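Local coordinates for ABC transporter, substrate binding protein (Agrobacterium tumefaciens, PDB 3C9H) that probably captures a solute in the periplasm for uptake by an ABC transporter, and binds a magnesium ion, at residues V252-I264 against I318-P330. Numbering follows the deposited sequence.
Sequences VLPKDYTVVMSRI and IHGAQLRPVPVSP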
loop_
_atom_site.group_PDB
_atom_site.type_symbol
_atom_site.label_atom_id
_atom_site.label_comp_id
_atom_site.label_asym_id
_atom_site.label_seq_id
_atom_site.Cartn_x
_atom_site.Cartn_y
_atom_site.Cartn_z
ATOM N N VAL A 252 7.422 0.937 14.934
ATOM C CA VAL A 252 7.273 2.300 15.470
ATOM C C VAL A 252 6.525 3.151 14.459
ATOM O O VAL A 252 6.956 3.278 13.295
ATOM C CB VAL A 252 8.661 2.950 15.790
ATOM C CG1 VAL A 252 8.483 4.308 16.448
ATOM C CG2 VAL A 252 9.475 2.070 16.663
ATOM N N LEU A 253 5.368 3.694 14.866
ATOM C CA LEU A 253 4.709 4.728 14.066
ATOM C C LEU A 253 5.494 6.004 14.310
ATOM O O LEU A 253 5.590 6.439 15.439
ATOM C CB LEU A 253 3.226 4.929 14.449
ATOM C CG LEU A 253 2.259 4.030 13.663
ATOM C CD1 LEU A 253 2.323 2.617 14.217
ATOM C CD2 LEU A 253 0.833 4.580 13.709
ATOM N N PRO A 254 6.106 6.572 13.275
ATOM C CA PRO A 254 6.905 7.768 13.527
ATOM C C PRO A 254 6.128 8.905 14.203
ATOM O O PRO A 254 5.012 9.259 13.780
ATOM C CB PRO A 254 7.361 8.171 12.128
ATOM C CG PRO A 254 7.365 6.902 11.377
ATOM C CD PRO A 254 6.184 6.162 11.866
ATOM N N LYS A 255 6.746 9.491 15.222
ATOM C CA LYS A 255 6.088 10.489 16.060
ATOM C C LYS A 255 6.141 11.896 15.499
ATOM O O LYS A 255 5.283 12.706 15.841
ATOM C CB LYS A 255 6.686 10.472 17.465
ATOM C CG LYS A 255 6.413 9.192 18.233
ATOM C CD LYS A 255 7.207 9.216 19.505
ATOM C CE LYS A 255 7.016 7.977 20.367
ATOM N NZ LYS A 255 7.952 8.076 21.543
ATOM N N ASP A 256 7.147 12.195 14.672
ATOM C CA ASP A 256 7.200 13.470 13.930
ATOM C C ASP A 256 6.044 13.581 12.899
ATOM O O ASP A 256 5.295 14.548 12.891
ATOM C CB ASP A 256 8.583 13.715 13.294
ATOM C CG ASP A 256 9.131 12.509 12.506
ATOM O OD1 ASP A 256 8.571 11.395 12.568
ATOM O OD2 ASP A 256 10.169 12.678 11.836
ATOM N N TYR A 257 5.876 12.578 12.051
ATOM C CA TYR A 257 4.660 12.473 11.252
ATOM C C TYR A 257 4.571 11.058 10.689
ATOM O O TYR A 257 5.590 10.371 10.547
ATOM C CB TYR A 257 4.632 13.499 10.108
ATOM C CG TYR A 257 5.697 13.275 9.066
ATOM C CD1 TYR A 257 5.486 12.429 7.986
ATOM C CD2 TYR A 257 6.926 13.918 9.161
ATOM C CE1 TYR A 257 6.492 12.217 7.035
ATOM C CE2 TYR A 257 7.900 13.724 8.229
ATOM C CZ TYR A 257 7.692 12.888 7.164
ATOM O OH TYR A 257 8.719 12.731 6.246
ATOM N N THR A 258 3.356 10.635 10.365
ATOM C CA THR A 258 3.154 9.307 9.800
ATOM C C THR A 258 2.329 9.451 8.524
ATOM O O THR A 258 1.176 9.879 8.571
ATOM C CB THR A 258 2.450 8.301 10.785
ATOM O OG1 THR A 258 3.278 8.036 11.928
ATOM C CG2 THR A 258 2.197 6.957 10.096
ATOM N N VAL A 259 2.935 9.127 7.387
ATOM C CA VAL A 259 2.216 9.111 6.131
ATOM C C VAL A 259 1.241 7.929 6.108
ATOM O O VAL A 259 1.570 6.827 6.574
ATOM C CB VAL A 259 3.162 9.062 4.932
ATOM C CG1 VAL A 259 2.329 8.875 3.636
ATOM C CG2 VAL A 259 4.020 10.363 4.868
ATOM N N VAL A 260 0.032 8.174 5.587
ATOM C CA VAL A 260 -1.005 7.144 5.501
ATOM C C VAL A 260 -1.487 7.020 4.052
ATOM O O VAL A 260 -1.813 8.028 3.368
ATOM C CB VAL A 260 -2.189 7.422 6.429
ATOM C CG1 VAL A 260 -3.275 6.322 6.302
ATOM C CG2 VAL A 260 -1.710 7.522 7.843
ATOM N N MET A 261 -1.541 5.788 3.580
ATOM C CA MET A 261 -2.081 5.547 2.247
ATOM C C MET A 261 -3.363 4.782 2.375
ATOM O O MET A 261 -3.685 4.248 3.436
ATOM C CB MET A 261 -1.092 4.786 1.347
ATOM C CG MET A 261 -0.893 3.301 1.661
ATOM S SD MET A 261 -2.133 2.055 1.123
ATOM C CE MET A 261 -2.488 2.741 -0.455
ATOM N N SER A 262 -4.074 4.708 1.262
ATOM C CA SER A 262 -5.326 3.975 1.211
ATOM C C SER A 262 -5.306 3.184 -0.075
ATOM O O SER A 262 -5.063 3.766 -1.123
ATOM C CB SER A 262 -6.494 4.952 1.169
ATOM O OG SER A 262 -6.604 5.731 2.351
ATOM N N ARG A 263 -5.561 1.872 -0.022
ATOM C CA ARG A 263 -5.637 1.073 -1.244
ATOM C C ARG A 263 -6.852 1.536 -2.063
ATOM O O ARG A 263 -7.955 1.730 -1.526
ATOM C CB ARG A 263 -5.770 -0.418 -0.912
ATOM C CG ARG A 263 -4.522 -0.986 -0.302
ATOM C CD ARG A 263 -4.663 -2.422 0.119
ATOM N NE ARG A 263 -3.564 -2.678 1.027
ATOM C CZ ARG A 263 -2.360 -3.090 0.670
ATOM N NH1 ARG A 263 -2.084 -3.465 -0.574
ATOM N NH2 ARG A 263 -1.431 -3.174 1.607
ATOM N N ILE A 264 -6.646 1.716 -3.353
ATOM C CA ILE A 264 -7.687 2.206 -4.253
ATOM C C ILE A 264 -8.157 1.102 -5.181
ATOM O O ILE A 264 -7.347 0.430 -5.835
ATOM C CB ILE A 264 -7.180 3.424 -5.069
ATOM C CG1 ILE A 264 -7.011 4.664 -4.172
ATOM C CG2 ILE A 264 -8.130 3.762 -6.257
ATOM C CD1 ILE A 264 -6.519 5.887 -4.998
ATOM N N ILE A 318 -7.340 9.140 17.716
ATOM C CA ILE A 318 -6.209 8.888 18.617
ATOM C C ILE A 318 -4.899 9.603 18.232
ATOM O O ILE A 318 -4.230 10.164 19.110
ATOM C CB ILE A 318 -5.929 7.383 18.751
ATOM C CG1 ILE A 318 -7.146 6.669 19.375
ATOM C CG2 ILE A 318 -4.644 7.127 19.550
ATOM C CD1 ILE A 318 -7.989 7.515 20.359
ATOM N N HIS A 319 -4.544 9.605 16.945
ATOM C CA HIS A 319 -3.239 10.136 16.500
ATOM C C HIS A 319 -3.234 11.573 16.003
ATOM O O HIS A 319 -2.187 12.225 16.020
ATOM C CB HIS A 319 -2.636 9.239 15.429
ATOM C CG HIS A 319 -2.331 7.866 15.919
ATOM N ND1 HIS A 319 -3.137 6.786 15.644
ATOM C CD2 HIS A 319 -1.323 7.400 16.696
ATOM C CE1 HIS A 319 -2.627 5.704 16.212
ATOM N NE2 HIS A 319 -1.527 6.051 16.859
ATOM N N GLY A 320 -4.373 12.045 15.515
ATOM C CA GLY A 320 -4.516 13.433 15.116
ATOM C C GLY A 320 -3.594 13.870 13.993
ATOM O O GLY A 320 -3.432 13.155 12.996
ATOM N N ALA A 321 -2.994 15.052 14.161
ATOM C CA ALA A 321 -2.131 15.657 13.138
ATOM C C ALA A 321 -0.795 14.935 12.913
ATOM O O ALA A 321 -0.059 15.317 12.018
ATOM C CB ALA A 321 -1.873 17.148 13.455
ATOM N N GLN A 322 -0.472 13.922 13.716
ATOM C CA GLN A 322 0.672 13.043 13.413
ATOM C C GLN A 322 0.458 12.378 12.042
ATOM O O GLN A 322 1.404 12.241 11.260
ATOM C CB GLN A 322 0.810 11.972 14.494
ATOM C CG GLN A 322 1.960 10.952 14.322
ATOM C CD GLN A 322 1.824 9.755 15.291
ATOM O OE1 GLN A 322 2.568 8.762 15.210
ATOM N NE2 GLN A 322 0.862 9.851 16.213
ATOM N N LEU A 323 -0.794 11.994 11.756
ATOM C CA LEU A 323 -1.145 11.281 10.513
ATOM C C LEU A 323 -1.235 12.216 9.319
ATOM O O LEU A 323 -1.815 13.305 9.411
ATOM C CB LEU A 323 -2.487 10.558 10.652
ATOM C CG LEU A 323 -2.639 9.576 11.809
ATOM C CD1 LEU A 323 -3.916 8.769 11.666
ATOM C CD2 LEU A 323 -1.433 8.660 11.941
ATOM N N ARG A 324 -0.671 11.775 8.193
ATOM C CA ARG A 324 -0.672 12.537 6.957
ATOM C C ARG A 324 -1.272 11.677 5.824
ATOM O O ARG A 324 -0.533 11.137 4.997
ATOM C CB ARG A 324 0.750 13.005 6.608
ATOM C CG ARG A 324 1.469 13.785 7.719
ATOM C CD ARG A 324 0.653 15.019 8.145
ATOM N NE ARG A 324 1.500 16.087 8.676
ATOM C CZ ARG A 324 2.075 16.083 9.877
ATOM N NH1 ARG A 324 1.892 15.068 10.702
ATOM N NH2 ARG A 324 2.837 17.096 10.264
ATOM N N PRO A 325 -2.619 11.541 5.800
ATOM C CA PRO A 325 -3.274 10.766 4.732
ATOM C C PRO A 325 -3.333 11.514 3.422
ATOM O O PRO A 325 -3.088 12.719 3.387
ATOM C CB PRO A 325 -4.687 10.515 5.262
ATOM C CG PRO A 325 -4.921 11.590 6.301
ATOM C CD PRO A 325 -3.586 12.094 6.769
ATOM N N VAL A 326 -3.674 10.779 2.359
ATOM C CA VAL A 326 -3.729 11.302 0.994
ATOM C C VAL A 326 -5.202 11.241 0.501
ATOM O O VAL A 326 -5.819 10.169 0.503
ATOM C CB VAL A 326 -2.816 10.461 0.051
ATOM C CG1 VAL A 326 -2.635 11.150 -1.277
ATOM C CG2 VAL A 326 -1.435 10.169 0.717
ATOM N N PRO A 327 -5.777 12.395 0.109
ATOM C CA PRO A 327 -7.158 12.425 -0.407
ATOM C C PRO A 327 -7.247 12.027 -1.893
ATOM O O PRO A 327 -6.299 12.263 -2.654
ATOM C CB PRO A 327 -7.572 13.883 -0.211
ATOM C CG PRO A 327 -6.267 14.668 -0.319
ATOM C CD PRO A 327 -5.157 13.737 0.136
ATOM N N VAL A 328 -8.374 11.432 -2.290
ATOM C CA VAL A 328 -8.593 10.944 -3.673
ATOM C C VAL A 328 -9.475 11.898 -4.508
ATOM O O VAL A 328 -9.287 12.053 -5.723
ATOM C CB VAL A 328 -9.303 9.568 -3.659
ATOM C CG1 VAL A 328 -9.279 8.930 -5.029
ATOM C CG2 VAL A 328 -8.674 8.634 -2.626
ATOM N N SER A 329 -10.446 12.518 -3.832
ATOM C CA SER A 329 -11.523 13.291 -4.464
ATOM C C SER A 329 -11.093 14.502 -5.315
ATOM O O SER A 329 -11.824 14.876 -6.248
ATOM C CB SER A 329 -12.525 13.739 -3.392
ATOM O OG SER A 329 -11.876 14.447 -2.338
ATOM N N PRO A 330 -9.938 15.137 -5.001
ATOM C CA PRO A 330 -9.490 16.219 -5.896
ATOM C C PRO A 330 -8.936 15.679 -7.216
ATOM O O PRO A 330 -8.865 16.411 -8.199
ATOM C CB PRO A 330 -8.377 16.931 -5.092
ATOM C CG PRO A 330 -8.418 16.336 -3.703
ATOM C CD PRO A 330 -9.004 14.960 -3.874
HETATM O O HOH W 1 -5.063 8.200 2.471
#
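Strand 258-261 pairs in parallel with strand 323-325, Thr258 opposite Leu323 and Val259 opposite Arg324. Thr258 N gives its hydrogen to Gln322 O at 2.7 Å, Arg324 N returns one to Thr258 O at 2.7 Å, and Val260 N bonds Arg324 O at 3.1 Å. Beta-branched Thr258 and Val260 suit the extended backbone and turn to the same face as Leu323, where Val260 CG2 packs on Leu323 CB at 4.2 Å and Thr258 CB meets Leu323 CD2. In this periplasmic-binding-protein fold, strand 258-268 runs between the 323-325 strand and strand 135-142, antiparallel to the latter.

On the face shared by Val259 and Arg324, the arginine chain bends at chi2 (-57°), which brings its flat guanidinium beside Tyr257 CB; that carbon lies over one of its faces, a place suited to a long aliphatic chain ending in a flat group, though the exact placing of the terminal nitrogens is doubtful. At the strand entrance Gln322 reaches out extended beside Thr258, its amide end close to the carbonyl of Pro254. The Thr258 hydroxyl donates to Pro254 O at 2.8 Å, in the carbonyl plane and on a lone pair, tying the preceding loop to the strand. Leu253 CD2 covers a face of the His319 ring, where the helix 312-319 ends.

Past Val260 the chains diverge: a water takes a hydrogen from Val326 N and gives one to Ser262 OG, and farther on Ile264 CD1 meets Val328 CG1 tip to tip, two branched apolar chains in a buried place beside helix 96-104. In the outer shell Arg155 makes a salt bridge with Asp256 and a cation-pi contact with Tyr257, whose hydroxyl bonds Asp191.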